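Local coordinates for protein angel homolog 2 (PDB 6RW0) that hydrolyses 2',3'-cyclic phosphates as a member of the CCR4 family, and probably binds 3' untranslated regions of mRNA, at residues S152-E157 with L214-S219; S219-H222 with F228-I231; Y340-P345 with I349-T354. One frame throughout, in Å; residues are numbered along the deposited sequence.

Interaction 1. Residues S152-E157 with L214-S219. With K (potassium ion), chain C.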
ATOM      1  N   SER A 152      -7.187  -6.665  17.267  1.00 18.13           N
ATOM      2  CA  SER A 152      -8.046  -5.519  17.008  1.00 16.55           C
ATOM      3  C   SER A 152      -8.088  -5.200  15.522  1.00 15.40           C
ATOM      4  O   SER A 152      -7.150  -5.489  14.771  1.00 16.10           O
ATOM      5  CB  SER A 152      -7.596  -4.280  17.791  1.00 19.00           C
ATOM      6  OG  SER A 152      -6.314  -3.853  17.389  1.00 20.97           O
ATOM      7  N   VAL A 153      -9.201  -4.586  15.128  1.00 16.91           N
ATOM      8  CA  VAL A 153      -9.448  -4.122  13.768  1.00 15.53           C
ATOM      9  C   VAL A 153      -9.686  -2.624  13.842  1.00 15.37           C
ATOM     10  O   VAL A 153     -10.566  -2.165  14.582  1.00 17.98           O
ATOM     11  CB  VAL A 153     -10.669  -4.834  13.160  1.00 16.53           C
ATOM     12  CG1 VAL A 153     -10.877  -4.366  11.714  1.00 17.59           C
ATOM     13  CG2 VAL A 153     -10.510  -6.341  13.252  1.00 19.68           C
ATOM     14  N   ASN A 154      -8.928  -1.862  13.056  1.00 15.08           N
ATOM     15  CA  ASN A 154      -8.853  -0.410  13.205  1.00 13.69           C
ATOM     16  C   ASN A 154      -8.962   0.237  11.836  1.00 14.72           C
ATOM     17  O   ASN A 154      -7.948   0.516  11.179  1.00 14.24           O
ATOM     18  CB  ASN A 154      -7.567  -0.045  13.933  1.00 16.05           C
ATOM     19  CG  ASN A 154      -7.398  -0.845  15.219  1.00 19.56           C
ATOM     20  OD1 ASN A 154      -7.925  -0.468  16.253  1.00 23.32           O
ATOM     21  ND2 ASN A 154      -6.691  -1.965  15.143  1.00 21.02           N
ATOM     22  N   PRO A 155     -10.180   0.487  11.370  1.00 13.45           N
ATOM     23  CA  PRO A 155     -10.354   1.152  10.076  1.00 12.79           C
ATOM     24  C   PRO A 155      -9.986   2.622  10.161  1.00 12.16           C
ATOM     25  O   PRO A 155     -10.078   3.254  11.214  1.00 14.34           O
ATOM     26  CB  PRO A 155     -11.851   0.980   9.794  1.00 14.21           C
ATOM     27  CG  PRO A 155     -12.495   0.980  11.191  1.00 15.83           C
ATOM     28  CD  PRO A 155     -11.476   0.210  12.036  1.00 14.52           C
ATOM     29  N   VAL A 156      -9.621   3.190   9.011  1.00 13.58           N
ATOM     30  CA  VAL A 156      -9.316   4.609   8.891  1.00 14.34           C
ATOM     31  C   VAL A 156     -10.089   5.149   7.694  1.00 13.27           C
ATOM     32  O   VAL A 156      -9.957   4.624   6.578  1.00 15.42           O
ATOM     33  CB  VAL A 156      -7.811   4.844   8.688  1.00 16.70           C
ATOM     34  CG1 VAL A 156      -7.489   6.315   8.741  1.00 18.57           C
ATOM     35  CG2 VAL A 156      -6.986   4.088   9.727  1.00 18.05           C
ATOM     36  N   GLU A 157     -10.892   6.185   7.914  1.00 13.80           N
ATOM     37  CA  GLU A 157     -11.558   6.908   6.831  1.00 13.31           C
ATOM     38  C   GLU A 157     -10.849   8.237   6.634  1.00 14.06           C
ATOM     39  O   GLU A 157     -10.764   9.043   7.575  1.00 16.58           O
ATOM     40  CB  GLU A 157     -13.031   7.160   7.155  1.00 14.93           C
ATOM     41  CG  GLU A 157     -13.851   5.891   7.159  1.00 13.96           C
ATOM     42  CD  GLU A 157     -15.321   6.091   7.472  1.00 16.75           C
ATOM     43  OE1 GLU A 157     -15.735   7.211   7.864  1.00 19.52           O
ATOM     44  OE2 GLU A 157     -16.066   5.098   7.322  1.00 16.27           O
ATOM     45  N   LEU A 214      -0.540   6.968   9.551  1.00 13.34           N
ATOM     46  CA  LEU A 214       0.562   6.888  10.507  1.00 13.82           C
ATOM     47  C   LEU A 214       0.087   7.137  11.934  1.00 13.77           C
ATOM     48  O   LEU A 214       0.569   6.489  12.875  1.00 15.45           O
ATOM     49  CB  LEU A 214       1.675   7.864  10.127  1.00 13.57           C
ATOM     50  CG  LEU A 214       2.412   7.559   8.827  1.00 15.27           C
ATOM     51  CD1 LEU A 214       3.404   8.675   8.529  1.00 17.47           C
ATOM     52  CD2 LEU A 214       3.127   6.210   8.846  1.00 17.31           C
ATOM     53  N   ALA A 215      -0.852   8.068  12.130  1.00 13.58           N
ATOM     54  CA  ALA A 215      -1.384   8.299  13.470  1.00 13.94           C
ATOM     55  C   ALA A 215      -2.123   7.073  13.991  1.00 14.18           C
ATOM     56  O   ALA A 215      -1.995   6.718  15.161  1.00 14.74           O
ATOM     57  CB  ALA A 215      -2.302   9.519  13.472  1.00 16.51           C
ATOM     58  N   GLU A 216      -2.906   6.407  13.138  1.00 13.92           N
ATOM     59  CA  GLU A 216      -3.580   5.197  13.594  1.00 14.73           C
ATOM     60  C   GLU A 216      -2.559   4.132  13.981  1.00 14.49           C
ATOM     61  O   GLU A 216      -2.696   3.475  15.021  1.00 15.01           O
ATOM     62  CB  GLU A 216      -4.535   4.675  12.521  1.00 15.54           C
ATOM     63  CG  GLU A 216      -5.398   3.533  13.013  1.00 16.65           C
ATOM     64  CD  GLU A 216      -6.508   3.979  13.930  1.00 18.31           C
ATOM     65  OE1 GLU A 216      -6.860   5.182  13.940  1.00 21.40           O
ATOM     66  OE2 GLU A 216      -7.047   3.119  14.646  1.00 24.74           O
ATOM     67  N   ILE A 217      -1.516   3.961  13.167  1.00 14.60           N
ATOM     68  CA  ILE A 217      -0.469   2.994  13.491  1.00 15.32           C
ATOM     69  C   ILE A 217       0.197   3.341  14.813  1.00 14.91           C
ATOM     70  O   ILE A 217       0.468   2.459  15.642  1.00 16.61           O
ATOM     71  CB  ILE A 217       0.563   2.908  12.352  1.00 13.93           C
ATOM     72  CG1 ILE A 217      -0.102   2.379  11.087  1.00 14.89           C
ATOM     73  CG2 ILE A 217       1.731   2.033  12.785  1.00 16.11           C
ATOM     74  CD1 ILE A 217       0.787   2.479   9.849  1.00 15.57           C
ATOM     75  N   SER A 218       0.478   4.622  15.031  1.00 15.62           N
ATOM     76  CA  SER A 218       1.129   5.009  16.275  0.53 17.60           C
ATOM     77  C   SER A 218       0.289   4.645  17.488  1.00 17.35           C
ATOM     78  O   SER A 218       0.837   4.304  18.545  1.00 21.62           O
ATOM     79  CB  SER A 218       1.404   6.504  16.277  0.53 18.64           C
ATOM     80  OG  SER A 218       1.844   6.903  17.554  0.53 22.58           O
ATOM     81  N   SER A 219      -1.030   4.704  17.370  1.00 14.56           N
ATOM     82  CA  SER A 219      -1.872   4.339  18.498  1.00 15.56           C
ATOM     83  C   SER A 219      -1.985   2.826  18.648  1.00 16.81           C
ATOM     84  O   SER A 219      -1.925   2.304  19.772  1.00 19.91           O
ATOM     85  CB  SER A 219      -3.245   4.972  18.327  1.00 17.74           C
ATOM     86  OG  SER A 219      -4.000   4.767  19.498  1.00 21.76           O
TER
HETATM   87  K     K C 602      -2.716   3.672  21.939  1.00 21.23           K
HETATM   88  O   HOH W   1      -9.204   5.707  12.241  1.00 21.21           O
HETATM   89  O   HOH W   2      -1.780   2.011  23.864  1.00 31.69           O

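Interaction 2. Residues S219-H222 with F228-I231. With K (potassium ion), chain C.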
ATOM      1  N   SER A 219      -1.030   4.704  17.370  1.00 14.56           N
ATOM      2  CA  SER A 219      -1.872   4.339  18.498  1.00 15.56           C
ATOM      3  C   SER A 219      -1.985   2.826  18.648  1.00 16.81           C
ATOM      4  O   SER A 219      -1.925   2.304  19.772  1.00 19.91           O
ATOM      5  CB  SER A 219      -3.245   4.972  18.327  1.00 17.74           C
ATOM      6  OG  SER A 219      -4.000   4.767  19.498  1.00 21.76           O
ATOM      7  N   VAL A 220      -2.157   2.110  17.539  1.00 15.20           N
ATOM      8  CA  VAL A 220      -2.391   0.671  17.609  1.00 13.89           C
ATOM      9  C   VAL A 220      -1.123  -0.083  17.986  1.00 15.87           C
ATOM     10  O   VAL A 220      -1.176  -1.055  18.748  1.00 17.30           O
ATOM     11  CB  VAL A 220      -2.971   0.190  16.268  1.00 15.47           C
ATOM     12  CG1 VAL A 220      -3.063  -1.329  16.235  1.00 18.49           C
ATOM     13  CG2 VAL A 220      -4.321   0.824  16.011  1.00 16.90           C
ATOM     14  N   ALA A 221       0.033   0.326  17.439  1.00 15.52           N
ATOM     15  CA  ALA A 221       1.293  -0.387  17.654  1.00 16.66           C
ATOM     16  C   ALA A 221       1.976  -0.027  18.969  1.00 16.11           C
ATOM     17  O   ALA A 221       2.963  -0.672  19.343  1.00 19.49           O
ATOM     18  CB  ALA A 221       2.269  -0.123  16.502  1.00 17.55           C
ATOM     19  N   HIS A 222       1.482   0.971  19.682  1.00 16.96           N
ATOM     20  CA  HIS A 222       2.069   1.339  20.962  1.00 17.91           C
ATOM     21  C   HIS A 222       1.968   0.197  21.966  1.00 20.02           C
ATOM     22  O   HIS A 222       0.916  -0.430  22.119  1.00 22.72           O
ATOM     23  CB  HIS A 222       1.330   2.578  21.470  1.00 18.63           C
ATOM     24  CG  HIS A 222       1.726   3.017  22.845  1.00 20.46           C
ATOM     25  ND1 HIS A 222       0.913   2.830  23.939  1.00 25.50           N
ATOM     26  CD2 HIS A 222       2.823   3.669  23.292  1.00 22.72           C
ATOM     27  CE1 HIS A 222       1.506   3.327  25.013  1.00 26.68           C
ATOM     28  NE2 HIS A 222       2.663   3.845  24.645  1.00 24.25           N
ATOM     29  N   PHE A 228       7.181   0.689  19.980  1.00 22.16           N
ATOM     30  CA  PHE A 228       6.194   0.188  19.034  1.00 20.84           C
ATOM     31  C   PHE A 228       6.472  -1.283  18.744  1.00 23.14           C
ATOM     32  O   PHE A 228       7.632  -1.692  18.638  1.00 24.08           O
ATOM     33  CB  PHE A 228       6.211   0.968  17.711  1.00 23.95           C
ATOM     34  CG  PHE A 228       5.884   2.416  17.870  1.00 23.36           C
ATOM     35  CD1 PHE A 228       4.621   2.800  18.278  1.00 21.78           C
ATOM     36  CD2 PHE A 228       6.840   3.394  17.632  1.00 26.36           C
ATOM     37  CE1 PHE A 228       4.310   4.130  18.455  1.00 23.28           C
ATOM     38  CE2 PHE A 228       6.539   4.738  17.806  1.00 26.90           C
ATOM     39  CZ  PHE A 228       5.276   5.107  18.224  1.00 26.75           C
ATOM     40  N   CYS A 229       5.406  -2.072  18.604  1.00 20.81           N
ATOM     41  CA  CYS A 229       5.551  -3.453  18.163  1.00 20.26           C
ATOM     42  C   CYS A 229       5.967  -3.441  16.696  1.00 18.62           C
ATOM     43  O   CYS A 229       5.918  -2.399  16.037  1.00 19.71           O
ATOM     44  CB  CYS A 229       4.242  -4.213  18.346  1.00 22.40           C
ATOM     45  SG  CYS A 229       2.931  -3.729  17.225  1.00 22.03           S
ATOM     46  N   PRO A 230       6.401  -4.582  16.153  1.00 17.73           N
ATOM     47  CA  PRO A 230       6.776  -4.608  14.732  1.00 17.98           C
ATOM     48  C   PRO A 230       5.613  -4.182  13.853  1.00 16.15           C
ATOM     49  O   PRO A 230       4.464  -4.550  14.103  1.00 16.83           O
ATOM     50  CB  PRO A 230       7.150  -6.075  14.487  1.00 20.50           C
ATOM     51  CG  PRO A 230       7.603  -6.577  15.827  1.00 20.68           C
ATOM     52  CD  PRO A 230       6.684  -5.866  16.819  1.00 19.60           C
ATOM     53  N   ILE A 231       5.935  -3.410  12.811  1.00 15.76           N
ATOM     54  CA  ILE A 231       4.970  -2.859  11.865  1.00 15.94           C
ATOM     55  C   ILE A 231       5.313  -3.340  10.466  1.00 16.86           C
ATOM     56  O   ILE A 231       6.476  -3.304  10.054  1.00 17.26           O
ATOM     57  CB  ILE A 231       5.000  -1.319  11.890  1.00 15.80           C
ATOM     58  CG1 ILE A 231       4.517  -0.821  13.249  1.00 17.99           C
ATOM     59  CG2 ILE A 231       4.169  -0.715  10.767  1.00 17.50           C
ATOM     60  CD1 ILE A 231       5.067   0.521  13.613  1.00 19.69           C
TER
HETATM   61  K     K C 602      -2.716   3.672  21.939  1.00 21.23           K
HETATM   62  O   HOH W   2      -1.780   2.011  23.864  1.00 31.69           O

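Interaction 3. Residues Y340-P345 with I349-T354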
ATOM      1  N   TYR A 340      11.657  -3.501  -1.174  1.00 16.14           N
ATOM      2  CA  TYR A 340      12.297  -3.379  -2.471  1.00 15.46           C
ATOM      3  C   TYR A 340      13.199  -2.157  -2.540  1.00 16.51           C
ATOM      4  O   TYR A 340      12.971  -1.149  -1.867  1.00 17.60           O
ATOM      5  CB  TYR A 340      11.224  -3.321  -3.547  1.00 16.18           C
ATOM      6  CG  TYR A 340      10.457  -4.616  -3.664  1.00 14.90           C
ATOM      7  CD1 TYR A 340      10.945  -5.652  -4.429  1.00 15.54           C
ATOM      8  CD2 TYR A 340       9.267  -4.815  -2.990  1.00 16.10           C
ATOM      9  CE1 TYR A 340      10.251  -6.844  -4.554  1.00 16.04           C
ATOM     10  CE2 TYR A 340       8.576  -6.009  -3.091  1.00 15.66           C
ATOM     11  CZ  TYR A 340       9.068  -7.020  -3.876  1.00 15.25           C
ATOM     12  OH  TYR A 340       8.352  -8.192  -3.980  1.00 17.18           O
ATOM     13  N   SER A 341      14.259  -2.280  -3.344  1.00 18.16           N
ATOM     14  CA  SER A 341      15.246  -1.221  -3.507  1.00 18.19           C
ATOM     15  C   SER A 341      15.002  -0.343  -4.731  1.00 17.62           C
ATOM     16  O   SER A 341      15.674   0.685  -4.877  1.00 20.10           O
ATOM     17  CB  SER A 341      16.654  -1.823  -3.569  1.00 25.13           C
ATOM     18  OG  SER A 341      16.806  -2.567  -4.757  1.00 34.72           O
ATOM     19  N   HIS A 342      14.055  -0.702  -5.597  1.00 16.96           N
ATOM     20  CA  HIS A 342      13.470   0.143  -6.631  1.00 17.22           C
ATOM     21  C   HIS A 342      14.294   0.235  -7.913  1.00 16.88           C
ATOM     22  O   HIS A 342      13.787   0.758  -8.904  1.00 17.13           O
ATOM     23  CB  HIS A 342      13.120   1.562  -6.134  1.00 16.80           C
ATOM     24  CG  HIS A 342      12.434   1.560  -4.806  1.00 15.81           C
ATOM     25  ND1 HIS A 342      11.287   0.835  -4.573  1.00 16.06           N
ATOM     26  CD2 HIS A 342      12.749   2.157  -3.634  1.00 17.80           C
ATOM     27  CE1 HIS A 342      10.919   0.998  -3.314  1.00 17.46           C
ATOM     28  NE2 HIS A 342      11.799   1.781  -2.719  1.00 18.00           N
ATOM     29  N   TYR A 343      15.524  -0.270  -7.944  1.00 19.73           N
ATOM     30  CA  TYR A 343      16.367  -0.228  -9.134  1.00 21.86           C
ATOM     31  C   TYR A 343      17.119  -1.546  -9.205  1.00 23.23           C
ATOM     32  O   TYR A 343      17.528  -2.082  -8.173  1.00 25.72           O
ATOM     33  CB  TYR A 343      17.352   0.957  -9.073  1.00 24.38           C
ATOM     34  CG  TYR A 343      16.645   2.281  -8.865  1.00 26.84           C
ATOM     35  CD1 TYR A 343      16.121   2.985  -9.939  1.00 29.51           C
ATOM     36  CD2 TYR A 343      16.460   2.805  -7.587  1.00 28.02           C
ATOM     37  CE1 TYR A 343      15.447   4.179  -9.753  1.00 32.66           C
ATOM     38  CE2 TYR A 343      15.779   4.007  -7.392  1.00 30.74           C
ATOM     39  CZ  TYR A 343      15.278   4.685  -8.481  1.00 33.58           C
ATOM     40  OH  TYR A 343      14.605   5.875  -8.312  1.00 38.20           O
ATOM     41  N   PHE A 344      17.293  -2.077 -10.408  1.00 22.14           N
ATOM     42  CA  PHE A 344      18.069  -3.311 -10.531  1.00 23.54           C
ATOM     43  C   PHE A 344      19.552  -2.992 -10.412  1.00 29.44           C
ATOM     44  O   PHE A 344      20.038  -2.058 -11.054  1.00 31.07           O
ATOM     45  CB  PHE A 344      17.725  -4.047 -11.821  1.00 25.78           C
ATOM     46  CG  PHE A 344      16.326  -4.594 -11.807  1.00 26.59           C
ATOM     47  CD1 PHE A 344      16.042  -5.816 -11.221  1.00 29.93           C
ATOM     48  CD2 PHE A 344      15.285  -3.852 -12.322  1.00 23.42           C
ATOM     49  CE1 PHE A 344      14.735  -6.293 -11.180  1.00 31.20           C
ATOM     50  CE2 PHE A 344      13.985  -4.324 -12.286  1.00 25.71           C
ATOM     51  CZ  PHE A 344      13.711  -5.542 -11.715  1.00 28.33           C
ATOM     52  N   PRO A 345      20.286  -3.722  -9.573  1.00 33.64           N
ATOM     53  CA  PRO A 345      21.665  -3.305  -9.258  1.00 38.75           C
ATOM     54  C   PRO A 345      22.610  -3.323 -10.448  1.00 43.05           C
ATOM     55  O   PRO A 345      23.483  -2.450 -10.558  1.00 43.10           O
ATOM     56  CB  PRO A 345      22.084  -4.299  -8.163  1.00 39.63           C
ATOM     57  CG  PRO A 345      21.216  -5.524  -8.414  1.00 39.75           C
ATOM     58  CD  PRO A 345      19.894  -4.968  -8.885  1.00 35.97           C
ATOM     59  N   ILE A 349      18.231   0.139 -13.939  1.00 27.62           N
ATOM     60  CA  ILE A 349      16.893   0.281 -14.521  1.00 25.48           C
ATOM     61  C   ILE A 349      15.854   0.221 -13.405  1.00 21.18           C
ATOM     62  O   ILE A 349      15.980  -0.616 -12.496  1.00 22.85           O
ATOM     63  CB  ILE A 349      16.649  -0.819 -15.556  1.00 25.98           C
ATOM     64  CG1 ILE A 349      17.669  -0.705 -16.691  1.00 30.01           C
ATOM     65  CG2 ILE A 349      15.217  -0.744 -16.089  1.00 23.59           C
ATOM     66  CD1 ILE A 349      17.688  -1.900 -17.599  1.00 33.56           C
ATOM     67  N   PRO A 350      14.825   1.065 -13.441  1.00 20.84           N
ATOM     68  CA  PRO A 350      13.830   1.053 -12.363  1.00 19.88           C
ATOM     69  C   PRO A 350      12.950  -0.182 -12.369  1.00 18.99           C
ATOM     70  O   PRO A 350      12.546  -0.688 -13.424  1.00 20.89           O
ATOM     71  CB  PRO A 350      12.976   2.299 -12.640  1.00 22.89           C
ATOM     72  CG  PRO A 350      13.717   3.101 -13.620  1.00 25.33           C
ATOM     73  CD  PRO A 350      14.643   2.201 -14.361  1.00 21.25           C
ATOM     74  N   GLU A 351      12.633  -0.633 -11.162  1.00 18.24           N
ATOM     75  CA  GLU A 351      11.534  -1.551 -10.941  1.00 17.62           C
ATOM     76  C   GLU A 351      10.211  -0.825 -11.139  1.00 16.20           C
ATOM     77  O   GLU A 351      10.072   0.356 -10.797  1.00 17.32           O
ATOM     78  CB  GLU A 351      11.556  -2.022  -9.487  1.00 18.33           C
ATOM     79  CG  GLU A 351      12.715  -2.921  -9.123  1.00 20.17           C
ATOM     80  CD  GLU A 351      12.826  -3.245  -7.637  1.00 21.09           C
ATOM     81  OE1 GLU A 351      12.151  -2.607  -6.797  1.00 19.32           O
ATOM     82  OE2 GLU A 351      13.635  -4.137  -7.306  1.00 22.39           O
ATOM     83  N   VAL A 352       9.215  -1.545 -11.659  1.00 16.82           N
ATOM     84  CA  VAL A 352       7.855  -1.027 -11.739  1.00 15.93           C
ATOM     85  C   VAL A 352       6.922  -2.003 -11.038  1.00 15.52           C
ATOM     86  O   VAL A 352       7.220  -3.196 -10.914  1.00 16.62           O
ATOM     87  CB  VAL A 352       7.369  -0.737 -13.180  1.00 17.90           C
ATOM     88  CG1 VAL A 352       8.313   0.237 -13.865  1.00 19.10           C
ATOM     89  CG2 VAL A 352       7.208  -2.026 -13.971  1.00 20.99           C
ATOM     90  N   THR A 353       5.807  -1.474 -10.532  1.00 14.53           N
ATOM     91  CA  THR A 353       4.751  -2.277  -9.918  1.00 14.93           C
ATOM     92  C   THR A 353       3.412  -2.136 -10.634  1.00 16.81           C
ATOM     93  O   THR A 353       2.456  -2.824 -10.260  1.00 17.18           O
ATOM     94  CB  THR A 353       4.578  -1.947  -8.421  1.00 15.50           C
ATOM     95  OG1 THR A 353       4.056  -0.622  -8.235  1.00 15.26           O
ATOM     96  CG2 THR A 353       5.892  -2.087  -7.683  1.00 15.24           C
ATOM     97  N   THR A 354       3.312  -1.268 -11.642  1.00 18.46           N
ATOM     98  CA  THR A 354       2.087  -1.063 -12.417  1.00 18.30           C
ATOM     99  C   THR A 354       2.493  -0.717 -13.839  1.00 19.20           C
ATOM    100  O   THR A 354       3.549  -0.122 -14.055  1.00 22.17           O
ATOM    101  CB  THR A 354       1.223   0.024 -11.760  1.00 21.41           C
ATOM    102  OG1 THR A 354      -0.060   0.082 -12.396  1.00 25.94           O
ATOM    103  CG2 THR A 354       1.860   1.398 -11.859  1.00 23.36           C
TER
HETATM  104  O   HOH W   3      14.544  -4.624  -4.920  1.00 22.50           O
HETATM  105  O   HOH W   4       9.950  -0.994  -6.324  1.00 17.02           O
HETATM  106  O   HOH W   5      11.383   2.372  -9.312  1.00 21.84           O
HETATM  107  O   HOH W   6      16.283  -4.809  -7.797  1.00 38.82           O

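Interaction 1. Residues S152-E157 with L214-S219
The side chains of Asn-154 and Glu-216 cross at about a right angle, the amide and carboxylate planes 36° apart: Glu-216 OE2 lies tilted out of the amide plane, 3.3 Å from Asn-154 CB, on the side of CB and OD1 and turned from ND2. Over the amide face on that same side sits a methyl, Val-220 CG2, packed on Asn-154 CG. At the amide edge, in its plane, ND2 gives a nearly straight bond (173°) to Ser-152 OG at 3.0 Å; ND2 also hydrogen-bonds to Val-174 O on the next strand. The contact is helix-on-sheet packing in the DNase I-like α/β fold, strand 148-157 lying beside helix 203-220, with Val-156 and Glu-216 the residues of closest backbone approach. No direct hydrogen bond joins the two segments. Their apolar touch is Val-156 CG2 against Glu-216 CG at 3.7 Å, the two side chains sliding past each other in opposite directions. Glu-216 leaves the helix with CG anti to the backbone N and then bends at chi2 (75°), which lays its CH2 groups on the valine and swings the carboxylate along the strand to Asn-154. OE1 is held by Tyr-294 OH and by a water that also donates to Pro-155 O, a bridge from helix to strand backbone. With a leucine in place of Asn-154, Ser-152 OG and Val-174 O would probably lose this N-H donor, and Val-220 would lose the flat surface it packs on. Farther along the helix, Ser-219 binds a potassium ion twice, through its backbone O at 2.7 Å and its OG at 3.0 Å.

Interaction 2. Residues S219-H222 with F228-I231
Ala-221 O takes one hydrogen bond and one weaker CA-H...O contact from segment 228-231. Cys-229 N makes the hydrogen bond to it at 2.9 Å (167°), and Phe-228 CA adds the CA-H...O contact at 3.4 Å. With this bond goes a single backbone bridge between His-222 and Phe-228. The apolar contacts gather on one methyl: Ala-221 CB touches Cys-229 SG at 3.7 Å, Ile-231 CG1 at 4.0 Å and, more loosely, Phe-228 CD1. Cys-229 SG stands between its own backbone N and carbonyl carbon (chi1 70°), a rotation that brings the sulfur back to Ala-221. The aromatic contact is edge-on, since Ala-221 C and His-222 N lie near the plane of the Phe-228 ring, 3.9 Å being the distance from CD1 to His-222 N. That ring also meets Phe-334 edge-to-face. Through water, the His-222 ring reaches the potassium ion held by Ser-219: ND1 is 2.8 Å from a water that lies in the ring plane and is itself a ligand of the metal. The contact closes the return leg of a beta-alpha-beta crossover, where the end of helix 203-220 turns toward strand 231-236; Cys-190 of the parallel strand 189-195 packs against Ala-221, Cys-229 and Ile-231, and Leu-176 of strand 171-179 touches Cys-229.

Interaction 3. Residues Y340-P345 with I349-T354
Tyr-343 and Pro-350 face each other as a non-hydrogen-bonded antiparallel pair in a hairpin-like loop between strands 336-338 and 354-356. The backbone bonds lie on either side of this pair: Phe-344 N to Ile-349 O at 2.9 Å, and Glu-351 N to His-342 O at the same 2.9 Å. Proline's lack of an N-H costs nothing here, because position 350 donates to neither. The tight part of the contact surrounds the buried side chain of Glu-351. Its CG lies anti to the carbonyl carbon (chi1 -69°) and the chain is extended beyond it, a shape that carries Glu-351 CG over one face of the Phe-344 ring as a CH-pi contact, 3.7 Å from CE2, while the carboxylate reaches back to the backbone at His-342. There OE1 takes a weak, bent bond from His-342 N (127°) and stands 3.5 Å from Tyr-340 CB. Three waters finish the grip: one joins OE1 to His-342 ND1, and two donate to OE2 while also binding Ser-341 N and Tyr-343 O, so a single carboxylate ties together the backbone of several successive residues. His-342 is fixed from outside by Tyr-246, whose OH is hydrogen-bonded to NE2, and Tyr-340 OH is hydrogen-bonded to Leu-395 O. The loose side is the exposed one, where Tyr-343, Ile-349 and Pro-350 lie. Its side-chain packing is slight, Tyr-343 CD1 coming no nearer to Pro-350 CB than 4.2 Å. The Phe-344 ring turns its edge to the opposite backbone, with CD2 3.3 Å from Ile-349 O.

Interactions 1 and 2 belong to one neighbourhood: both use helix 203-220, share Ser-219 with its potassium ion, and have centres about 10 Å apart. Interaction 1 joins the helix flank to a strand, is only partly buried, and relies on a water bridge and on methyl and CH2 packing. Interaction 2, at the helix end, is the more buried, with one backbone bond and apolar groups gathered on one alanine methyl. Interaction 3 lies about 29 Å from either, centre to centre, and across the chain's centre from interaction 1. It pairs two loop legs, and its core is a buried, hydrated carboxylate while its outer residues are exposed.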